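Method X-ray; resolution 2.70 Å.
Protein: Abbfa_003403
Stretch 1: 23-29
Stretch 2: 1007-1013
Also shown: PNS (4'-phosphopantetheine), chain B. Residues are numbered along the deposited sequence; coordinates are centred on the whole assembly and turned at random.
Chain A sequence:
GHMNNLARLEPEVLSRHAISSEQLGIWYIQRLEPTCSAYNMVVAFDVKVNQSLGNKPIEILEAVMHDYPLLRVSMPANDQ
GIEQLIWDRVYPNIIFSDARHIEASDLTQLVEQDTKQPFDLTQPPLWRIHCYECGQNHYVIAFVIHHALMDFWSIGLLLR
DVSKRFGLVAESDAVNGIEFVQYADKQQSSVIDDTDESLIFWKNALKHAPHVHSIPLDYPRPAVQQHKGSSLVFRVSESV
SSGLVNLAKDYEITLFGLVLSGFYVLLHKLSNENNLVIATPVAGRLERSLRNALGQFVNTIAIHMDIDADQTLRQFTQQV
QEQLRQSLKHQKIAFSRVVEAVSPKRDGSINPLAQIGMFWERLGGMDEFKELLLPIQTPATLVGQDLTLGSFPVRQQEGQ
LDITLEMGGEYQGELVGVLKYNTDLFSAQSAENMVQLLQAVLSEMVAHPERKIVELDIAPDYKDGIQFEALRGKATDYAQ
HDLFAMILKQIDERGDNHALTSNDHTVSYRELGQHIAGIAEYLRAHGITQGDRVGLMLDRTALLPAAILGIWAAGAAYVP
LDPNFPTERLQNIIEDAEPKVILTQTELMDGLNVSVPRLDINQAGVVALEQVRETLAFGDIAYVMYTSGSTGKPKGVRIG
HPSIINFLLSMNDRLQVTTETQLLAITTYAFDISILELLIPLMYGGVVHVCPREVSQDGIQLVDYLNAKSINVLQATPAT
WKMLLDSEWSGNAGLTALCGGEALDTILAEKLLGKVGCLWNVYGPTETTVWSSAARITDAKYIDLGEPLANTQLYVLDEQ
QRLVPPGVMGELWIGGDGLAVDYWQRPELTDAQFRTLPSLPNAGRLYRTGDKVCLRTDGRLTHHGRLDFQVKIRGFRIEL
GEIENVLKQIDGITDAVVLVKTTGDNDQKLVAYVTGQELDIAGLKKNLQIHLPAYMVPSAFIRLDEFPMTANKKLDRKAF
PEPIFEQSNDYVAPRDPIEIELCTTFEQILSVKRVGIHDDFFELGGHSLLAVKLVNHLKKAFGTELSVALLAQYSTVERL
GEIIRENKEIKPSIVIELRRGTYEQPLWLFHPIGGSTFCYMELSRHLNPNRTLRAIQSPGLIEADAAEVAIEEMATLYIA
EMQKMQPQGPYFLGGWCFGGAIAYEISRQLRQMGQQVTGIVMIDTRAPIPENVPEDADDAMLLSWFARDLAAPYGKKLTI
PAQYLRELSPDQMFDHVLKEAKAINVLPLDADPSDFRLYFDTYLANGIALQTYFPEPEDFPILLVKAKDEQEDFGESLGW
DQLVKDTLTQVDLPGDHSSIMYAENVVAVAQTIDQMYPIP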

ATOM      1  N   GLN A  23      26.743  -7.344   0.928  1.00 27.02           N
ATOM      2  CA  GLN A  23      26.232  -8.031  -0.247  1.00 26.50           C
ATOM      3  C   GLN A  23      24.804  -8.556  -0.039  1.00 31.72           C
ATOM      4  O   GLN A  23      24.017  -8.658  -0.980  1.00 26.93           O
ATOM      5  N   LEU A  24      24.493  -8.907   1.202  1.00 32.86           N
ATOM      6  CA  LEU A  24      23.224  -9.528   1.541  1.00 29.52           C
ATOM      7  C   LEU A  24      22.024  -8.713   1.071  1.00 33.71           C
ATOM      8  O   LEU A  24      21.097  -9.251   0.465  1.00 40.12           O
ATOM      9  N   GLY A  25      22.044  -7.414   1.336  1.00 23.86           N
ATOM     10  CA  GLY A  25      20.912  -6.574   0.988  1.00 22.72           C
ATOM     11  C   GLY A  25      20.646  -6.503  -0.506  1.00 24.23           C
ATOM     12  O   GLY A  25      19.505  -6.617  -0.941  1.00 23.09           O
ATOM     13  N   ILE A  26      21.687  -6.290  -1.300  1.00 25.50           N
ATOM     14  CA  ILE A  26      21.504  -6.258  -2.745  1.00 28.40           C
ATOM     15  C   ILE A  26      21.028  -7.608  -3.256  1.00 29.09           C
ATOM     16  O   ILE A  26      20.079  -7.699  -4.046  1.00 30.55           O
ATOM     17  N   TRP A  27      21.723  -8.653  -2.819  1.00 23.06           N
ATOM     18  CA  TRP A  27      21.389 -10.014  -3.205  1.00 24.05           C
ATOM     19  C   TRP A  27      19.919 -10.264  -2.949  1.00 27.21           C
ATOM     20  O   TRP A  27      19.173 -10.628  -3.866  1.00 26.45           O
ATOM     21  N   TYR A  28      19.504 -10.032  -1.706  1.00 28.38           N
ATOM     22  CA  TYR A  28      18.120 -10.250  -1.310  1.00 33.69           C
ATOM     23  C   TYR A  28      17.126  -9.539  -2.234  1.00 30.67           C
ATOM     24  O   TYR A  28      16.147 -10.137  -2.689  1.00 30.10           O
ATOM     25  N   ILE A  29      17.380  -8.269  -2.512  1.00 21.86           N
ATOM     26  CA  ILE A  29      16.474  -7.495  -3.350  1.00 31.25           C
ATOM     27  C   ILE A  29      16.339  -8.142  -4.736  1.00 32.52           C
ATOM     28  O   ILE A  29      15.233  -8.224  -5.278  1.00 32.94           O
ATOM     29  N   HIS A1007      13.588 -11.754   9.890  1.00 31.16           N
ATOM     30  CA  HIS A1007      14.155 -10.721   9.032  1.00 27.73           C
ATOM     31  C   HIS A1007      14.662 -11.317   7.732  1.00 24.54           C
ATOM     32  O   HIS A1007      14.636 -12.528   7.527  1.00 26.54           O
ATOM     33  N   SER A1008      15.158 -10.447   6.870  1.00 21.30           N
ATOM     34  CA  SER A1008      15.465 -10.817   5.501  1.00 31.92           C
ATOM     35  C   SER A1008      16.371 -12.053   5.307  1.00 34.56           C
ATOM     36  O   SER A1008      15.992 -12.945   4.562  1.00 39.27           O
ATOM     37  N   LEU A1009      17.519 -12.150   5.971  1.00 36.25           N
ATOM     38  CA  LEU A1009      18.321 -13.378   5.842  1.00 30.43           C
ATOM     39  C   LEU A1009      17.532 -14.617   6.302  1.00 37.43           C
ATOM     40  O   LEU A1009      17.521 -15.637   5.603  1.00 42.40           O
ATOM     41  N   LEU A1010      16.861 -14.535   7.452  1.00 30.83           N
ATOM     42  CA  LEU A1010      16.034 -15.657   7.929  1.00 34.30           C
ATOM     43  C   LEU A1010      15.003 -16.112   6.902  1.00 33.96           C
ATOM     44  O   LEU A1010      14.805 -17.306   6.715  1.00 40.97           O
ATOM     45  N   ALA A1011      14.348 -15.156   6.249  1.00 28.68           N
ATOM     46  CA  ALA A1011      13.377 -15.464   5.206  1.00 25.98           C
ATOM     47  C   ALA A1011      13.991 -16.292   4.077  1.00 32.78           C
ATOM     48  O   ALA A1011      13.327 -17.167   3.525  1.00 32.94           O
ATOM     49  N   VAL A1012      15.248 -16.021   3.730  1.00 34.91           N
ATOM     50  CA  VAL A1012      15.915 -16.818   2.708  1.00 34.06           C
ATOM     51  C   VAL A1012      16.124 -18.242   3.209  1.00 35.73           C
ATOM     52  O   VAL A1012      15.895 -19.197   2.481  1.00 34.38           O
ATOM     53  N   LYS A1013      16.525 -18.377   4.470  1.00 34.02           N
ATOM     54  CA  LYS A1013      16.724 -19.690   5.059  1.00 30.25           C
ATOM     55  C   LYS A1013      15.409 -20.441   5.125  1.00 35.19           C
ATOM     56  O   LYS A1013      15.335 -21.609   4.760  1.00 39.27           O
TER

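The two helices cross at 53° with axes 10.8 Å apart, and a few side chains pack between them, with a covalent cofactor alongside. His-1007, at the N-cap position, has its CA-to-CB bond pointing sideways and chi1 in p, and it touches nothing on stretch 1, though its CB lies 3.6 Å from PNS O25.

Ser-1008 does two jobs: it packs on Tyr-28 and carries the cofactor. Its CB points toward the partner helix and sits over the face of the Tyr-28 ring, a CH-pi contact with CB 3.8 Å from the ring centroid. Its m rotamer carries OG to 1.6 Å from PNS P24, the covalent bond, while Ser-1008 N donates a hydrogen bond to PNS O25 at 2.7 Å. The arm then passes across stretch 1 at Gly-25, which makes room: CA is 3.2 Å from PNS O35, and a CB there would clash with that oxygen.

Leu-1009 (t, p) points sideways, its CB meeting CD2 of Leu-24, also t, p, at 4.2 Å. Leu-1010 stays out of reach. Ala-1011 adds a light touch, CB to Tyr-28 OH at 4.3 Å.

Val-1012, t, points inward, and its CG2 makes the closest approach to both aromatics, 3.8 Å from Trp-27 CZ3 and from Tyr-28 CD1, at each ring's edge. Both aromatics use t for chi1. Lys-1013 takes no part. No hydrogen bond joins the two stretches; apolar contacts and the CH-pi contact make up the packing.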

ATOM      1  CB  GLN A  23      27.153  -9.195  -0.597  1.00 28.80           C
ATOM      2  CG  GLN A  23      28.347  -8.846  -1.474  1.00 24.70           C
ATOM      3  CD  GLN A  23      29.266 -10.037  -1.637  1.00 28.27           C
ATOM      4  OE1 GLN A  23      29.672 -10.661  -0.660  1.00 30.09           O
ATOM      5  NE2 GLN A  23      29.558 -10.389  -2.877  1.00 23.63           N
ATOM      6  CB  LEU A  24      23.166  -9.744   3.051  1.00 27.49           C
ATOM      7  CG  LEU A  24      21.839 -10.055   3.722  1.00 28.47           C
ATOM      8  CD1 LEU A  24      21.253 -11.301   3.138  1.00 26.30           C
ATOM      9  CD2 LEU A  24      22.090 -10.211   5.223  1.00 28.50           C
ATOM     10  CB  ILE A  26      22.790  -5.930  -3.491  1.00 32.09           C
ATOM     11  CG1 ILE A  26      23.507  -4.707  -2.890  1.00 34.65           C
ATOM     12  CG2 ILE A  26      22.485  -5.813  -4.959  1.00 23.40           C
ATOM     13  CD1 ILE A  26      22.734  -3.461  -2.971  1.00 43.23           C
ATOM     14  CB  TRP A  27      22.235 -11.013  -2.438  1.00 22.60           C
ATOM     15  CG  TRP A  27      22.118 -12.392  -2.943  1.00 32.57           C
ATOM     16  CD1 TRP A  27      22.941 -13.012  -3.848  1.00 35.41           C
ATOM     17  CD2 TRP A  27      21.129 -13.361  -2.573  1.00 34.89           C
ATOM     18  NE1 TRP A  27      22.522 -14.310  -4.059  1.00 34.18           N
ATOM     19  CE2 TRP A  27      21.409 -14.545  -3.293  1.00 32.89           C
ATOM     20  CE3 TRP A  27      20.030 -13.343  -1.702  1.00 33.10           C
ATOM     21  CZ2 TRP A  27      20.630 -15.694  -3.171  1.00 30.24           C
ATOM     22  CZ3 TRP A  27      19.258 -14.485  -1.583  1.00 27.31           C
ATOM     23  CH2 TRP A  27      19.566 -15.646  -2.306  1.00 29.68           C
ATOM     24  CB  TYR A  28      17.912  -9.801   0.137  1.00 31.03           C
ATOM     25  CG  TYR A  28      16.523 -10.056   0.665  1.00 24.54           C
ATOM     26  CD1 TYR A  28      16.118 -11.332   1.036  1.00 28.68           C
ATOM     27  CD2 TYR A  28      15.620  -9.019   0.808  1.00 24.43           C
ATOM     28  CE1 TYR A  28      14.834 -11.565   1.528  1.00 26.43           C
ATOM     29  CE2 TYR A  28      14.347  -9.244   1.289  1.00 25.29           C
ATOM     30  CZ  TYR A  28      13.951 -10.513   1.652  1.00 26.28           C
ATOM     31  OH  TYR A  28      12.670 -10.713   2.142  1.00 40.27           O
ATOM     32  CB  ILE A  29      16.943  -6.024  -3.454  1.00 29.60           C
ATOM     33  CG1 ILE A  29      16.869  -5.381  -2.071  1.00 21.38           C
ATOM     34  CG2 ILE A  29      16.078  -5.235  -4.422  1.00 20.68           C
ATOM     35  CD1 ILE A  29      17.329  -3.967  -2.003  1.00 21.08           C
ATOM     36  CB  HIS A1007      15.289  -9.992   9.740  1.00 21.22           C
ATOM     37  CG  HIS A1007      16.342 -10.912  10.265  1.00 28.21           C
ATOM     38  ND1 HIS A1007      17.316 -11.465   9.460  1.00 38.78           N
ATOM     39  CD2 HIS A1007      16.557 -11.401  11.507  1.00 26.48           C
ATOM     40  CE1 HIS A1007      18.096 -12.241  10.189  1.00 35.08           C
ATOM     41  NE2 HIS A1007      17.659 -12.216  11.435  1.00 36.24           N
ATOM     42  CB  SER A1008      16.028  -9.586   4.800  1.00 23.69           C
ATOM     43  OG  SER A1008      14.933  -8.709   4.537  1.00 27.54           O
ATOM     44  CB  LEU A1009      19.629 -13.274   6.625  1.00 31.36           C
ATOM     45  CG  LEU A1009      20.557 -14.493   6.572  1.00 34.90           C
ATOM     46  CD1 LEU A1009      20.680 -15.005   5.139  1.00 41.84           C
ATOM     47  CD2 LEU A1009      21.940 -14.201   7.150  1.00 23.51           C
ATOM     48  CB  LEU A1010      15.290 -15.306   9.218  1.00 34.20           C
ATOM     49  CG  LEU A1010      16.051 -15.416  10.532  1.00 36.18           C
ATOM     50  CD1 LEU A1010      15.061 -15.532  11.670  1.00 43.01           C
ATOM     51  CD2 LEU A1010      16.962 -16.597  10.507  1.00 28.71           C
ATOM     52  CB  ALA A1011      12.787 -14.202   4.651  1.00 20.31           C
ATOM     53  CB  VAL A1012      17.264 -16.218   2.289  1.00 36.74           C
ATOM     54  CG1 VAL A1012      18.069 -17.250   1.553  1.00 23.93           C
ATOM     55  CG2 VAL A1012      17.060 -14.972   1.421  1.00 22.50           C
ATOM     56  CB  LYS A1013      17.343 -19.578   6.456  1.00 37.47           C
ATOM     57  CG  LYS A1013      18.776 -19.016   6.456  1.00 50.10           C
ATOM     58  CD  LYS A1013      19.368 -19.016   7.869  1.00 58.12           C
ATOM     59  CE  LYS A1013      20.598 -18.106   8.003  1.00 56.57           C
ATOM     60  NZ  LYS A1013      21.802 -18.609   7.300  1.00 59.00           N
TER
HETATM   61  O23 PNS B1401      13.550  -6.653   5.124  1.00 28.78           O
HETATM   62  P24 PNS B1401      14.827  -7.383   5.448  1.00 28.70           P
HETATM   63  O25 PNS B1401      15.105  -7.737   6.883  1.00 28.18           O
HETATM   64  O27 PNS B1401      16.007  -6.407   4.941  1.00 38.06           O
HETATM   65  C28 PNS B1401      16.032  -5.940   3.596  1.00 36.72           C
HETATM   66  C29 PNS B1401      17.282  -5.102   3.392  1.00 39.68           C
HETATM   67  C30 PNS B1401      18.456  -6.016   3.746  1.00 38.81           C
HETATM   68  C31 PNS B1401      17.235  -3.889   4.322  1.00 37.31           C
HETATM   69  C32 PNS B1401      17.333  -4.607   1.938  1.00 36.28           C
HETATM   70  O33 PNS B1401      16.023  -4.118   1.607  1.00 31.14           O
HETATM   71  C34 PNS B1401      18.400  -3.543   1.766  1.00 36.04           C
HETATM   72  O35 PNS B1401      19.592  -3.771   1.969  1.00 32.67           O
HETATM   73  N36 PNS B1401      18.024  -2.334   1.372  1.00 29.27           N
HETATM   74  C37 PNS B1401      18.971  -1.248   1.182  1.00 25.61           C
HETATM   75  C38 PNS B1401      18.875  -0.802  -0.277  1.00 31.38           C
HETATM   76  C39 PNS B1401      20.216  -0.330  -0.747  0.50 37.97           C
HETATM   77  O40 PNS B1401      21.240  -0.886  -0.377  0.50 45.27           O
HETATM   78  N41 PNS B1401      20.164   0.710  -1.568  0.50 35.69           N
HETATM   79  C42 PNS B1401      21.261   1.400  -2.201  0.50 33.92           C
HETATM   80  C43 PNS B1401      20.582   2.655  -2.708  0.50 32.12           C
HETATM   81  S44 PNS B1401      20.887   3.958  -1.506  0.50 61.73           S